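Local atomic coordinates of uncharacterized protein DSY3957 (Desulfitobacterium hafniense, PDB entry 3HXL), a protein that is probably a phage tail sheath protein, a building block of the sheath that surrounds the tail tube of contractile-tailed (myovirus-type) phages. Residues L63-M68 / G111-D116; K95-V100 / T104-W109. One frame throughout, in Å; residues are numbered along the deposited sequence.

Contact 1: residues L63-M68 / G111-D116; sequences LGYSIM and GARGND
Arg113 reaches Tyr65 and Gly64 because its CG stands opposite the backbone N (chi1 -180°) and the chain then bends at chi2 (50°), which turns the guanidinium over the phenol ring. The Tyr65 side chain comes from the opposite direction, and the two slide past each other. The planes are only 10° apart and their centres 4.2 Å apart, an offset cation-pi stack in which Arg113 NE lies 3.5 Å from Tyr65 CE1. Tyrosine suits the place by offering a flat ring to the guanidinium and a hydroxyl that reaches a water. Nearer the base of the arginine, its methylenes run beneath the phenol oxygen, with Arg113 CD 3.4 Å from Tyr65 OH.

At its edge the same guanidinium grips one backbone oxygen side-on: NH2 (3.0 Å) and NE (3.1 Å) of Arg113 both donate to Gly64 O, which lies close to the guanidinium plane. Gly64 has left the helical path just after helix 60-63 with positive phi, which favours glycine; a CB here would also point toward Arg113, about 4.0 Å from its CG. The contact thus joins a helix-ending turn in the Gp18 domain III N-terminal region to a short 3-10 turn in the sequence of the beta-sandwich domain.

Arginine suits the place because its remaining nitrogen, NH1, makes a salt bridge to Asp116 OD2 at 2.9 Å and another to Asp138; these two carboxylates probably balance its buried charge and help keep the group flat against the ring. The water is hydrogen-bonded to Tyr65 OH and donates to Asp116 OD2.

Contact 2: residues K95-V100 / T104-W109; sequences KAAVTV and TVTAKW
Val98 and Val105 are opposite each other as a hydrogen-bonded antiparallel pair, each peptide giving its N-H to the carbonyl of the other. Val105 N to Val98 O (2.9 Å) is almost straight, whereas Val98 N to Val105 O (3.0 Å) is more bent, at 147°. Their side chains lie side by side on one face. With CG1 set between its backbone N and carbonyl carbon (chi1 67°), Val98 brings that methyl 4.2 Å from Val105 CB. Branched, apolar valine suits this face, which packs inward: Val105 touches Leu119 of strand 117-123, and Val98 reaches Ala173 of strand 170-174.

Farther along, Ala107 N donates to Ala96 O in a nearly linear bond of 2.9 Å. The small methyls of both alanines suit a buried place beside the turn that carries Asn115.

The other face is more open and more polar. Ala97 pairs with Thr106, and Thr99 with Thr104, in non-hydrogen-bonded positions where the strands draw close. Both hydroxyls of the second pair stand beside their own backbone N, bringing Thr99 OG1 within 2.8 Å of Thr104 OG1 in a hydrogen bond, and threonine thus combines a beta-branched shape with a polar end. The solvent side is the end near Lys95, whose long extended chain lies along Ala107 to Trp109, CD 3.6 Å from Ala107 O. Lysine suits it, its methylenes packing while the ammonium reaches water. Water bridges take over here, one between Lys95 NZ and Ala107 O, another between Ala96 N and Trp109 O.

With strand 159-162 continuing the sheet beyond 103-107, this is a beta hairpin at the edge of one sheet of a beta sandwich, with a polar outer face and an apolar inner one.

From the N terminus the chain runs through strands 35-40 and 51-54 of the large mixed sheet, then helix 60-63 and the turn 63-68, helix 73-78 and strand 84-89 of the same sheet, before entering the beta-sandwich region. There the hairpin of contact 2 closes a very short loop, three residues separating its segments. The chain continues directly into 111-116, which returns to 63-68 and closes the much longer loop of contact 1, so the local contact sits wholly within the longer-range one. The two also touch: Ala96 CB packs 3.4 Å from Gly114 C. Contact 2 forms an edge hairpin within the sandwich region, while contact 1 ties its base to the neighbouring part of the fold.

Contact 1: residues L63-M68 / G111-D116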
loop_
_atom_site.group_PDB
_atom_site.type_symbol
_atom_site.label_atom_id
_atom_site.label_comp_id
_atom_site.label_asym_id
_atom_site.label_seq_id
_atom_site.Cartn_x
_atom_site.Cartn_y
_atom_site.Cartn_z
ATOM N N LEU A 63 5.335 14.602 5.128
ATOM C CA LEU A 63 4.826 14.143 6.414
ATOM C C LEU A 63 5.303 14.848 7.670
ATOM O O LEU A 63 4.873 14.503 8.769
ATOM C CB LEU A 63 5.085 12.648 6.543
ATOM C CG LEU A 63 4.543 11.853 5.356
ATOM C CD1 LEU A 63 4.803 10.389 5.610
ATOM C CD2 LEU A 63 3.044 12.114 5.164
ATOM N N GLY A 64 6.198 15.818 7.514
ATOM C CA GLY A 64 6.691 16.567 8.660
ATOM C C GLY A 64 7.554 15.791 9.638
ATOM O O GLY A 64 7.930 16.311 10.687
ATOM N N TYR A 65 7.874 14.549 9.295
ATOM C CA TYR A 65 8.697 13.700 10.145
ATOM C C TYR A 65 9.736 12.999 9.285
ATOM O O TYR A 65 9.621 12.967 8.061
ATOM C CB TYR A 65 7.831 12.644 10.834
ATOM C CG TYR A 65 7.009 13.148 11.993
ATOM C CD1 TYR A 65 7.598 13.393 13.234
ATOM C CD2 TYR A 65 5.635 13.335 11.867
ATOM C CE1 TYR A 65 6.836 13.804 14.322
ATOM C CE2 TYR A 65 4.864 13.746 12.948
ATOM C CZ TYR A 65 5.468 13.975 14.170
ATOM O OH TYR A 65 4.699 14.352 15.243
ATOM N N SER A 66 10.754 12.446 9.935
ATOM C CA SER A 66 11.804 11.715 9.231
ATOM C C SER A 66 11.342 10.263 9.112
ATOM O O SER A 66 10.557 9.797 9.931
ATOM C CB SER A 66 13.111 11.771 10.027
ATOM O OG SER A 66 14.067 10.882 9.476
ATOM N N ILE A 67 11.826 9.558 8.096
ATOM C CA ILE A 67 11.455 8.164 7.893
ATOM C C ILE A 67 11.813 7.335 9.122
ATOM O O ILE A 67 11.250 6.263 9.347
ATOM C CB ILE A 67 12.167 7.572 6.646
ATOM C CG1 ILE A 67 11.641 6.167 6.344
ATOM C CG2 ILE A 67 13.667 7.539 6.860
ATOM C CD1 ILE A 67 10.228 6.136 5.786
HETATM N N MSE A 68 12.729 7.838 9.938
HETATM C CA MSE A 68 13.131 7.103 11.125
HETATM C C MSE A 68 12.457 7.522 12.406
HETATM O O MSE A 68 12.640 6.879 13.440
HETATM C CB MSE A 68 14.636 7.176 11.294
HETATM C CG MSE A 68 15.348 6.322 10.288
HETATM SE SE MSE A 68 17.122 6.902 10.113
HETATM C CE MSE A 68 16.746 8.528 9.137
ATOM N N GLY A 111 -2.737 18.637 13.803
ATOM C CA GLY A 111 -2.027 17.526 14.405
ATOM C C GLY A 111 -1.165 17.978 15.563
ATOM O O GLY A 111 -0.896 19.171 15.718
ATOM N N ALA A 112 -0.730 17.021 16.378
ATOM C CA ALA A 112 0.110 17.305 17.535
ATOM C C ALA A 112 1.499 17.768 17.109
ATOM O O ALA A 112 2.232 18.367 17.896
ATOM C CB ALA A 112 0.222 16.058 18.410
ATOM N N ARG A 113 1.864 17.486 15.864
ATOM C CA ARG A 113 3.173 17.883 15.365
ATOM C C ARG A 113 3.280 19.408 15.337
ATOM O O ARG A 113 4.374 19.964 15.395
ATOM C CB ARG A 113 3.396 17.294 13.971
ATOM C CG ARG A 113 4.733 17.628 13.335
ATOM C CD ARG A 113 5.905 17.355 14.263
ATOM N NE ARG A 113 7.140 17.181 13.502
ATOM C CZ ARG A 113 8.355 17.117 14.036
ATOM N NH1 ARG A 113 8.511 17.217 15.349
ATOM N NH2 ARG A 113 9.413 16.945 13.255
ATOM N N GLY A 114 2.136 20.078 15.261
ATOM C CA GLY A 114 2.143 21.528 15.252
ATOM C C GLY A 114 2.662 22.103 16.562
ATOM O O GLY A 114 3.201 23.211 16.587
ATOM N N ASN A 115 2.512 21.359 17.656
ATOM C CA ASN A 115 2.983 21.843 18.951
ATOM C C ASN A 115 4.507 21.797 19.089
ATOM O O ASN A 115 5.058 22.274 20.081
ATOM C CB ASN A 115 2.345 21.052 20.098
ATOM C CG ASN A 115 0.829 21.089 20.067
ATOM O OD1 ASN A 115 0.219 22.145 19.866
ATOM N ND2 ASN A 115 0.210 19.933 20.279
ATOM N N ASP A 116 5.190 21.223 18.104
ATOM C CA ASP A 116 6.651 21.156 18.146
ATOM C C ASP A 116 7.245 22.341 17.396
ATOM O O ASP A 116 8.455 22.415 17.181
ATOM C CB ASP A 116 7.171 19.867 17.506
ATOM C CG ASP A 116 6.689 18.619 18.218
ATOM O OD1 ASP A 116 6.400 18.693 19.429
ATOM O OD2 ASP A 116 6.615 17.558 17.563
HETATM O O HOH W 1 5.480 15.180 17.590
#

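Contact 2: residues K95-V100 / T104-W109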
loop_
_atom_site.group_PDB
_atom_site.type_symbol
_atom_site.label_atom_id
_atom_site.label_comp_id
_atom_site.label_asym_id
_atom_site.label_seq_id
_atom_site.Cartn_x
_atom_site.Cartn_y
_atom_site.Cartn_z
ATOM N N LYS A 95 -5.217 22.319 14.081
ATOM C CA LYS A 95 -3.997 23.081 13.825
ATOM C C LYS A 95 -3.500 23.849 15.042
ATOM O O LYS A 95 -4.266 24.556 15.701
ATOM C CB LYS A 95 -4.232 24.061 12.668
ATOM C CG LYS A 95 -4.570 23.380 11.349
ATOM C CD LYS A 95 -4.832 24.382 10.242
ATOM C CE LYS A 95 -5.095 23.682 8.924
ATOM N NZ LYS A 95 -5.307 24.648 7.818
ATOM N N ALA A 96 -2.215 23.707 15.342
ATOM C CA ALA A 96 -1.638 24.425 16.466
ATOM C C ALA A 96 -1.425 25.858 16.004
ATOM O O ALA A 96 -1.322 26.122 14.803
ATOM C CB ALA A 96 -0.312 23.803 16.875
ATOM N N ALA A 97 -1.362 26.785 16.949
ATOM C CA ALA A 97 -1.165 28.180 16.589
ATOM C C ALA A 97 -0.729 29.010 17.786
ATOM O O ALA A 97 -0.758 28.546 18.924
ATOM C CB ALA A 97 -2.452 28.747 16.000
ATOM N N VAL A 98 -0.309 30.239 17.508
ATOM C CA VAL A 98 0.129 31.161 18.547
ATOM C C VAL A 98 0.039 32.576 17.985
ATOM O O VAL A 98 0.225 32.787 16.785
ATOM C CB VAL A 98 1.589 30.858 18.995
ATOM C CG1 VAL A 98 2.567 31.143 17.860
ATOM C CG2 VAL A 98 1.939 31.680 20.230
ATOM N N THR A 99 -0.277 33.538 18.847
ATOM C CA THR A 99 -0.384 34.931 18.434
ATOM C C THR A 99 0.576 35.805 19.234
ATOM O O THR A 99 0.623 35.734 20.460
ATOM C CB THR A 99 -1.822 35.486 18.623
ATOM O OG1 THR A 99 -2.728 34.795 17.752
ATOM C CG2 THR A 99 -1.867 36.979 18.297
ATOM N N VAL A 100 1.348 36.617 18.525
ATOM C CA VAL A 100 2.295 37.531 19.148
ATOM C C VAL A 100 1.981 38.910 18.578
ATOM O O VAL A 100 2.331 39.222 17.437
ATOM C CB VAL A 100 3.754 37.146 18.815
ATOM C CG1 VAL A 100 4.720 38.128 19.469
ATOM C CG2 VAL A 100 4.039 35.732 19.302
ATOM N N THR A 104 -0.221 36.222 13.800
ATOM C CA THR A 104 -0.726 34.921 14.198
ATOM C C THR A 104 -0.022 33.924 13.292
ATOM O O THR A 104 0.074 34.134 12.081
ATOM C CB THR A 104 -2.255 34.814 14.025
ATOM O OG1 THR A 104 -2.908 35.570 15.055
ATOM C CG2 THR A 104 -2.699 33.361 14.122
ATOM N N VAL A 105 0.510 32.868 13.899
ATOM C CA VAL A 105 1.215 31.817 13.175
ATOM C C VAL A 105 0.431 30.532 13.407
ATOM O O VAL A 105 0.241 30.110 14.549
ATOM C CB VAL A 105 2.647 31.617 13.710
ATOM C CG1 VAL A 105 3.395 30.624 12.828
ATOM C CG2 VAL A 105 3.372 32.949 13.753
ATOM N N THR A 106 -0.015 29.922 12.317
ATOM C CA THR A 106 -0.808 28.704 12.383
ATOM C C THR A 106 -0.159 27.573 11.589
ATOM O O THR A 106 0.314 27.781 10.469
ATOM C CB THR A 106 -2.219 28.971 11.826
ATOM O OG1 THR A 106 -2.754 30.147 12.451
ATOM C CG2 THR A 106 -3.139 27.792 12.093
ATOM N N ALA A 107 -0.133 26.383 12.182
ATOM C CA ALA A 107 0.445 25.207 11.538
ATOM C C ALA A 107 -0.203 24.972 10.177
ATOM O O ALA A 107 -1.390 25.248 9.986
ATOM C CB ALA A 107 0.252 23.985 12.426
ATOM N N LYS A 108 0.579 24.460 9.231
ATOM C CA LYS A 108 0.078 24.190 7.888
ATOM C C LYS A 108 -0.968 23.079 7.916
ATOM O O LYS A 108 -1.967 23.134 7.199
ATOM C CB LYS A 108 1.232 23.789 6.963
ATOM C CG LYS A 108 0.837 23.615 5.502
ATOM C CD LYS A 108 2.054 23.309 4.643
ATOM C CE LYS A 108 1.693 23.171 3.170
ATOM N NZ LYS A 108 2.902 22.854 2.357
ATOM N N TRP A 109 -0.724 22.068 8.745
ATOM C CA TRP A 109 -1.635 20.934 8.878
ATOM C C TRP A 109 -2.012 20.749 10.344
ATOM O O TRP A 109 -1.260 21.127 11.240
ATOM C CB TRP A 109 -0.979 19.637 8.366
ATOM C CG TRP A 109 -0.568 19.664 6.916
ATOM C CD1 TRP A 109 0.698 19.504 6.417
ATOM C CD2 TRP A 109 -1.420 19.877 5.782
ATOM N NE1 TRP A 109 0.685 19.609 5.046
ATOM C CE2 TRP A 109 -0.600 19.842 4.632
ATOM C CE3 TRP A 109 -2.796 20.103 5.629
ATOM C CZ2 TRP A 109 -1.116 20.019 3.342
ATOM C CZ3 TRP A 109 -3.306 20.279 4.347
ATOM C CH2 TRP A 109 -2.466 20.239 3.219
HETATM O O HOH W 2 -2.997 26.335 8.031
HETATM O O HOH W 3 -0.802 21.543 13.839
#